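PDB 2Z6V: putative uncharacterized protein from Mycobacterium avium, which is the sulfotransferase STF9, whose physiological substrate is not established but which probably transfers a sulfuryl group from the donor PAPS to an acceptor. Local coordinates for residues Leu84-Gln89 with His195-Lys200; Leu88-Tyr93 with Val141-Pro146. One frame throughout, in Å; residues are numbered along the deposited sequence.

Contact 1: residues Leu84-Gln89 with His195-Lys200; sequences LGRRLQ and HNQDFK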
loop_
_atom_site.group_PDB
_atom_site.type_symbol
_atom_site.label_atom_id
_atom_site.label_comp_id
_atom_site.label_asym_id
_atom_site.label_seq_id
_atom_site.Cartn_x
_atom_site.Cartn_y
_atom_site.Cartn_z
ATOM N N LEU A 84 5.342 -2.145 -14.915
ATOM C CA LEU A 84 5.677 -3.376 -15.620
ATOM C C LEU A 84 7.177 -3.451 -15.884
ATOM O O LEU A 84 7.756 -4.541 -15.900
ATOM C CB LEU A 84 4.903 -3.463 -16.943
ATOM C CG LEU A 84 5.090 -4.758 -17.741
ATOM C CD1 LEU A 84 4.698 -5.949 -16.877
ATOM C CD2 LEU A 84 4.248 -4.709 -19.010
ATOM N N GLY A 85 7.804 -2.295 -16.082
ATOM C CA GLY A 85 9.237 -2.264 -16.320
ATOM C C GLY A 85 9.993 -2.785 -15.108
ATOM O O GLY A 85 11.015 -3.464 -15.248
ATOM N N ARG A 86 9.493 -2.461 -13.911
ATOM C CA ARG A 86 10.113 -2.923 -12.671
ATOM C C ARG A 86 10.047 -4.439 -12.623
ATOM O O ARG A 86 11.010 -5.114 -12.244
ATOM C CB ARG A 86 9.381 -2.346 -11.463
ATOM C CG ARG A 86 9.739 -0.917 -11.181
ATOM C CD ARG A 86 8.584 -0.176 -10.567
ATOM N NE ARG A 86 8.750 1.239 -10.840
ATOM C CZ ARG A 86 7.759 2.111 -10.895
ATOM N NH1 ARG A 86 6.507 1.715 -10.689
ATOM N NH2 ARG A 86 8.024 3.380 -11.176
ATOM N N ARG A 87 8.887 -4.961 -13.007
ATOM C CA ARG A 87 8.647 -6.395 -13.041
ATOM C C ARG A 87 9.711 -7.026 -13.936
ATOM O O ARG A 87 10.286 -8.048 -13.593
ATOM C CB ARG A 87 7.241 -6.653 -13.592
ATOM C CG ARG A 87 6.830 -8.107 -13.700
ATOM C CD ARG A 87 6.690 -8.751 -12.356
ATOM N NE ARG A 87 6.116 -10.088 -12.480
ATOM C CZ ARG A 87 4.815 -10.347 -12.565
ATOM N NH1 ARG A 87 3.926 -9.356 -12.539
ATOM N NH2 ARG A 87 4.399 -11.603 -12.664
ATOM N N LEU A 88 9.979 -6.395 -15.075
ATOM C CA LEU A 88 10.986 -6.887 -16.014
ATOM C C LEU A 88 12.382 -6.823 -15.415
ATOM O O LEU A 88 13.185 -7.741 -15.588
ATOM C CB LEU A 88 10.959 -6.066 -17.307
ATOM C CG LEU A 88 9.737 -6.284 -18.201
ATOM C CD1 LEU A 88 9.753 -5.310 -19.363
ATOM C CD2 LEU A 88 9.738 -7.720 -18.692
ATOM N N GLN A 89 12.667 -5.730 -14.713
ATOM C CA GLN A 89 13.970 -5.540 -14.089
ATOM C C GLN A 89 14.245 -6.558 -12.983
ATOM O O GLN A 89 15.358 -7.070 -12.867
ATOM C CB GLN A 89 14.085 -4.115 -13.535
ATOM C CG GLN A 89 14.085 -3.044 -14.608
ATOM C CD GLN A 89 14.417 -1.664 -14.068
ATOM O OE1 GLN A 89 15.460 -1.461 -13.451
ATOM N NE2 GLN A 89 13.531 -0.706 -14.307
ATOM N N HIS A 195 2.942 -4.887 -5.486
ATOM C CA HIS A 195 1.758 -5.533 -6.035
ATOM C C HIS A 195 1.239 -4.945 -7.355
ATOM O O HIS A 195 0.871 -5.682 -8.259
ATOM C CB HIS A 195 0.619 -5.514 -4.998
ATOM C CG HIS A 195 0.818 -6.457 -3.850
ATOM N ND1 HIS A 195 -0.230 -6.924 -3.084
ATOM C CD2 HIS A 195 1.939 -7.001 -3.323
ATOM C CE1 HIS A 195 0.236 -7.715 -2.135
ATOM N NE2 HIS A 195 1.550 -7.777 -2.256
ATOM N N ASN A 196 1.187 -3.625 -7.468
ATOM C CA ASN A 196 0.691 -3.018 -8.692
ATOM C C ASN A 196 1.547 -3.423 -9.890
ATOM O O ASN A 196 1.124 -3.276 -11.041
ATOM C CB ASN A 196 0.620 -1.492 -8.550
ATOM C CG ASN A 196 1.984 -0.843 -8.516
ATOM O OD1 ASN A 196 3.005 -1.518 -8.350
ATOM N ND2 ASN A 196 2.014 0.479 -8.661
ATOM N N GLN A 197 2.737 -3.960 -9.622
ATOM C CA GLN A 197 3.630 -4.411 -10.690
ATOM C C GLN A 197 3.135 -5.736 -11.279
ATOM O O GLN A 197 3.695 -6.250 -12.256
ATOM C CB GLN A 197 5.056 -4.583 -10.170
ATOM C CG GLN A 197 5.775 -3.280 -9.853
ATOM C CD GLN A 197 7.094 -3.501 -9.138
ATOM O OE1 GLN A 197 7.905 -4.335 -9.547
ATOM N NE2 GLN A 197 7.317 -2.751 -8.065
ATOM N N ASP A 198 2.099 -6.300 -10.669
ATOM C CA ASP A 198 1.517 -7.530 -11.174
ATOM C C ASP A 198 0.081 -7.195 -11.550
ATOM O O ASP A 198 -0.732 -8.069 -11.853
ATOM C CB ASP A 198 1.555 -8.634 -10.117
ATOM C CG ASP A 198 1.072 -9.978 -10.660
ATOM O OD1 ASP A 198 1.575 -10.407 -11.730
ATOM O OD2 ASP A 198 0.193 -10.600 -10.019
ATOM N N PHE A 199 -0.216 -5.901 -11.525
ATOM C CA PHE A 199 -1.534 -5.380 -11.860
ATOM C C PHE A 199 -2.701 -6.061 -11.151
ATOM O O PHE A 199 -3.745 -6.342 -11.739
ATOM C CB PHE A 199 -1.702 -5.383 -13.379
ATOM C CG PHE A 199 -0.669 -4.545 -14.073
ATOM C CD1 PHE A 199 0.511 -5.113 -14.542
ATOM C CD2 PHE A 199 -0.827 -3.160 -14.163
ATOM C CE1 PHE A 199 1.519 -4.319 -15.080
ATOM C CE2 PHE A 199 0.178 -2.354 -14.699
ATOM C CZ PHE A 199 1.352 -2.932 -15.157
ATOM N N LYS A 200 -2.488 -6.299 -9.861
ATOM C CA LYS A 200 -3.468 -6.894 -8.958
ATOM C C LYS A 200 -3.260 -6.170 -7.626
ATOM O O LYS A 200 -2.812 -6.756 -6.628
ATOM C CB LYS A 200 -3.221 -8.391 -8.791
ATOM C CG LYS A 200 -3.463 -9.201 -10.048
ATOM C CD LYS A 200 -3.290 -10.677 -9.755
ATOM C CE LYS A 200 -3.407 -11.521 -10.995
ATOM N NZ LYS A 200 -2.985 -12.906 -10.680
HETATM O O HOH W 1 5.495 0.059 -8.775
#

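Contact 2: residues Leu88-Tyr93 with Val141-Pro146; sequences LQVHAY and VHPIPP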
loop_
_atom_site.group_PDB
_atom_site.type_symbol
_atom_site.label_atom_id
_atom_site.label_comp_id
_atom_site.label_asym_id
_atom_site.label_seq_id
_atom_site.Cartn_x
_atom_site.Cartn_y
_atom_site.Cartn_z
ATOM N N LEU A 88 9.979 -6.395 -15.075
ATOM C CA LEU A 88 10.986 -6.887 -16.014
ATOM C C LEU A 88 12.382 -6.823 -15.415
ATOM O O LEU A 88 13.185 -7.741 -15.588
ATOM C CB LEU A 88 10.959 -6.066 -17.307
ATOM C CG LEU A 88 9.737 -6.284 -18.201
ATOM C CD1 LEU A 88 9.753 -5.310 -19.363
ATOM C CD2 LEU A 88 9.738 -7.720 -18.692
ATOM N N GLN A 89 12.667 -5.730 -14.713
ATOM C CA GLN A 89 13.970 -5.540 -14.089
ATOM C C GLN A 89 14.245 -6.558 -12.983
ATOM O O GLN A 89 15.358 -7.070 -12.867
ATOM C CB GLN A 89 14.085 -4.115 -13.535
ATOM C CG GLN A 89 14.085 -3.044 -14.608
ATOM C CD GLN A 89 14.417 -1.664 -14.068
ATOM O OE1 GLN A 89 15.460 -1.461 -13.451
ATOM N NE2 GLN A 89 13.531 -0.706 -14.307
ATOM N N VAL A 90 13.229 -6.858 -12.179
ATOM C CA VAL A 90 13.394 -7.813 -11.090
ATOM C C VAL A 90 13.586 -9.235 -11.612
ATOM O O VAL A 90 14.302 -10.035 -11.009
ATOM C CB VAL A 90 12.179 -7.785 -10.127
ATOM C CG1 VAL A 90 12.311 -8.890 -9.075
ATOM C CG2 VAL A 90 12.089 -6.422 -9.449
ATOM N N HIS A 91 12.949 -9.545 -12.736
ATOM C CA HIS A 91 13.068 -10.873 -13.312
ATOM C C HIS A 91 14.454 -11.104 -13.889
ATOM O O HIS A 91 15.024 -12.186 -13.739
ATOM C CB HIS A 91 12.018 -11.094 -14.396
ATOM C CG HIS A 91 12.147 -12.417 -15.080
ATOM N ND1 HIS A 91 12.809 -12.573 -16.280
ATOM C CD2 HIS A 91 11.792 -13.661 -14.681
ATOM C CE1 HIS A 91 12.858 -13.857 -16.587
ATOM N NE2 HIS A 91 12.250 -14.538 -15.633
ATOM N N ALA A 92 14.997 -10.088 -14.551
ATOM C CA ALA A 92 16.328 -10.211 -15.145
ATOM C C ALA A 92 17.359 -10.411 -14.039
ATOM O O ALA A 92 18.287 -11.216 -14.173
ATOM C CB ALA A 92 16.665 -8.965 -15.963
ATOM N N TYR A 93 17.178 -9.684 -12.939
ATOM C CA TYR A 93 18.095 -9.779 -11.817
ATOM C C TYR A 93 18.066 -11.167 -11.177
ATOM O O TYR A 93 19.113 -11.775 -10.940
ATOM C CB TYR A 93 17.757 -8.730 -10.756
ATOM C CG TYR A 93 18.846 -8.582 -9.724
ATOM C CD1 TYR A 93 20.021 -7.891 -10.022
ATOM C CD2 TYR A 93 18.723 -9.173 -8.464
ATOM C CE1 TYR A 93 21.050 -7.790 -9.092
ATOM C CE2 TYR A 93 19.749 -9.082 -7.523
ATOM C CZ TYR A 93 20.908 -8.386 -7.843
ATOM O OH TYR A 93 21.918 -8.272 -6.918
ATOM N N VAL A 141 10.473 2.152 -6.986
ATOM C CA VAL A 141 10.655 2.937 -8.194
ATOM C C VAL A 141 11.852 2.361 -8.961
ATOM O O VAL A 141 11.758 2.075 -10.155
ATOM C CB VAL A 141 10.918 4.428 -7.862
ATOM C CG1 VAL A 141 11.306 5.202 -9.129
ATOM C CG2 VAL A 141 9.673 5.032 -7.246
ATOM N N HIS A 142 12.969 2.183 -8.265
ATOM C CA HIS A 142 14.179 1.627 -8.872
ATOM C C HIS A 142 14.746 0.501 -8.005
ATOM O O HIS A 142 15.777 0.670 -7.358
ATOM C CB HIS A 142 15.230 2.719 -9.041
ATOM C CG HIS A 142 14.780 3.857 -9.899
ATOM N ND1 HIS A 142 14.188 3.667 -11.131
ATOM C CD2 HIS A 142 14.850 5.196 -9.716
ATOM C CE1 HIS A 142 13.915 4.842 -11.669
ATOM N NE2 HIS A 142 14.306 5.786 -10.832
ATOM N N PRO A 143 14.089 -0.672 -8.007
ATOM C CA PRO A 143 14.525 -1.826 -7.207
ATOM C C PRO A 143 15.875 -2.460 -7.546
ATOM O O PRO A 143 16.627 -2.833 -6.644
ATOM C CB PRO A 143 13.374 -2.818 -7.383
ATOM C CG PRO A 143 12.930 -2.548 -8.786
ATOM C CD PRO A 143 12.921 -1.026 -8.835
ATOM N N ILE A 144 16.173 -2.567 -8.836
ATOM C CA ILE A 144 17.398 -3.204 -9.308
ATOM C C ILE A 144 18.490 -2.221 -9.710
ATOM O O ILE A 144 18.234 -1.287 -10.471
ATOM C CB ILE A 144 17.073 -4.121 -10.528
ATOM C CG1 ILE A 144 16.013 -5.149 -10.127
ATOM C CG2 ILE A 144 18.331 -4.808 -11.045
ATOM C CD1 ILE A 144 16.342 -5.923 -8.860
ATOM N N PRO A 145 19.729 -2.421 -9.217
ATOM C CA PRO A 145 20.219 -3.478 -8.313
ATOM C C PRO A 145 19.989 -3.072 -6.852
ATOM O O PRO A 145 20.002 -1.890 -6.531
ATOM C CB PRO A 145 21.719 -3.567 -8.638
ATOM C CG PRO A 145 21.896 -2.742 -9.899
ATOM C CD PRO A 145 20.859 -1.664 -9.769
ATOM N N PRO A 146 19.807 -4.046 -5.946
ATOM C CA PRO A 146 19.570 -3.709 -4.533
ATOM C C PRO A 146 20.769 -3.055 -3.847
ATOM O O PRO A 146 21.923 -3.290 -4.223
ATOM C CB PRO A 146 19.189 -5.054 -3.920
ATOM C CG PRO A 146 20.062 -6.012 -4.698
ATOM C CD PRO A 146 19.966 -5.503 -6.130
HETATM O O HOH W 2 15.765 -0.491 -10.761
HETATM O O HOH W 3 13.236 1.678 -12.766
#

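Contact 1: residues Leu84-Gln89 with His195-Lys200
The helix segment Leu-84 to Gln-89 lies closest to the short 3-10 turn 196-198 where the CA atoms of Leu-84 and Gln-197 stand 5.4 Å apart. Arg-87 leaves the helix with CG anti to its own N and bends at chi2 (67°), which carries its guanidinium out to the turn. There NH1 serves two acceptors: OD1 of Asp-198 at 2.7 Å, met on the anti side of the carboxylate, and the backbone O of Gln-197 at 3.1 Å, which lies in the guanidinium plane. NH2 adds a weak bond to the same OD1. Both nitrogens thus share OD1 and the planes are turned 59° apart, unlike a coplanar pair using both carboxylate oxygens. NH2 also pairs with Asp-47 in a salt bridge and with Ser-50, whose hydroxyl bonds OD1 as well; Thr-226 and Ser-225 hold OD2. So many partners suit a buried ion pair and probably favour its charged form. Arg-86 and Gln-197 cross at about a right angle, CB of Arg-86 lying 3.5 Å from CD of Gln-197. The amide is held by Tyr-229 at OE1 and the carbonyl O of Phe-193 at NE2; a water weakly bridges NE2 and Arg-86 NH1. Leu-84 CB sits 4.0 Å from CE1 of Phe-199, at the ring edge. At the heart of the contact is a buried salt-bridge network of Arg-87 and Asp-198, with Lys-200 at long range, joining helix 70-96 to the turn after helix 192-195.

Contact 2: residues Leu88-Tyr93 with Val141-Pro146
Tyr-93 and Ile-144 meet at a slant. With CG anti to the backbone N (chi1 -167°), the tyrosine ring extends along the loop toward Pro-146, and the two branches of Ile-144 divide the near part of the side chain: CG2 of Ile-144 lies 3.7 Å from the ring atom CD1 of Tyr-93, and CD1 of Ile-144 is the same 3.7 Å from CB of Tyr-93. Farther out, Pro-146 comes from the opposite direction, its CD 3.5 Å from CZ of Tyr-93 and close to the hydroxyl as well. Rigid proline rings suit a loop that must offer an apolar surface without regular structure; the peptide bond before Pro-145 is cis, a bend that probably helps bring Ile-144 and Pro-146 against the same tyrosine. On the next turn back, Val-90 crosses Pro-143 and Ile-144 at about right angles, its CG2 4.0 Å from CG of Pro-143, while CG1 of Ile-144 runs past the backbone of Gln-89. No direct hydrogen bond spans the two segments. Instead Gln-89, extended beyond CG, uses both ends of its amide through water: one water donates to OE1 and to the carbonyl O of Ile-144 (2.6 Å), another accepts from NE2 and lies 2.7 Å from His-142 ND1. Among its neighbours, the contact is backed by helix 224-238, whose Tyr-233 touches both Val-90 and Pro-143; Thr-41 of helix 30-41 meets Gln-89, and the loop, coming from strand 132-134 at one edge of the parallel sheet, runs on to helix 156-166, where Arg-157 binds the carbonyl of Pro-145.

In the fold
Contacts 1 and 2 both use helix 70-96, through overlapping segments that share Leu-88 and Gln-89, and their centres are about 10 Å apart. They meet through Arg-86 of contact 1: its NE lies 3.2 Å from the carbonyl O of Val-141, probably hydrogen-bonded, and its CG packs 4.0 Å from CD of Pro-143. Tyr-229 of helix 224-238 also links the pair, bonding Gln-197 and touching Val-90. Contact 1 is buried and polar at its core, whereas contact 2 is partly buried, largely apolar and bridged by water. A bound palmitic acid lies about 12 Å from the Phe-199 side chain, too far for that side chain to touch it.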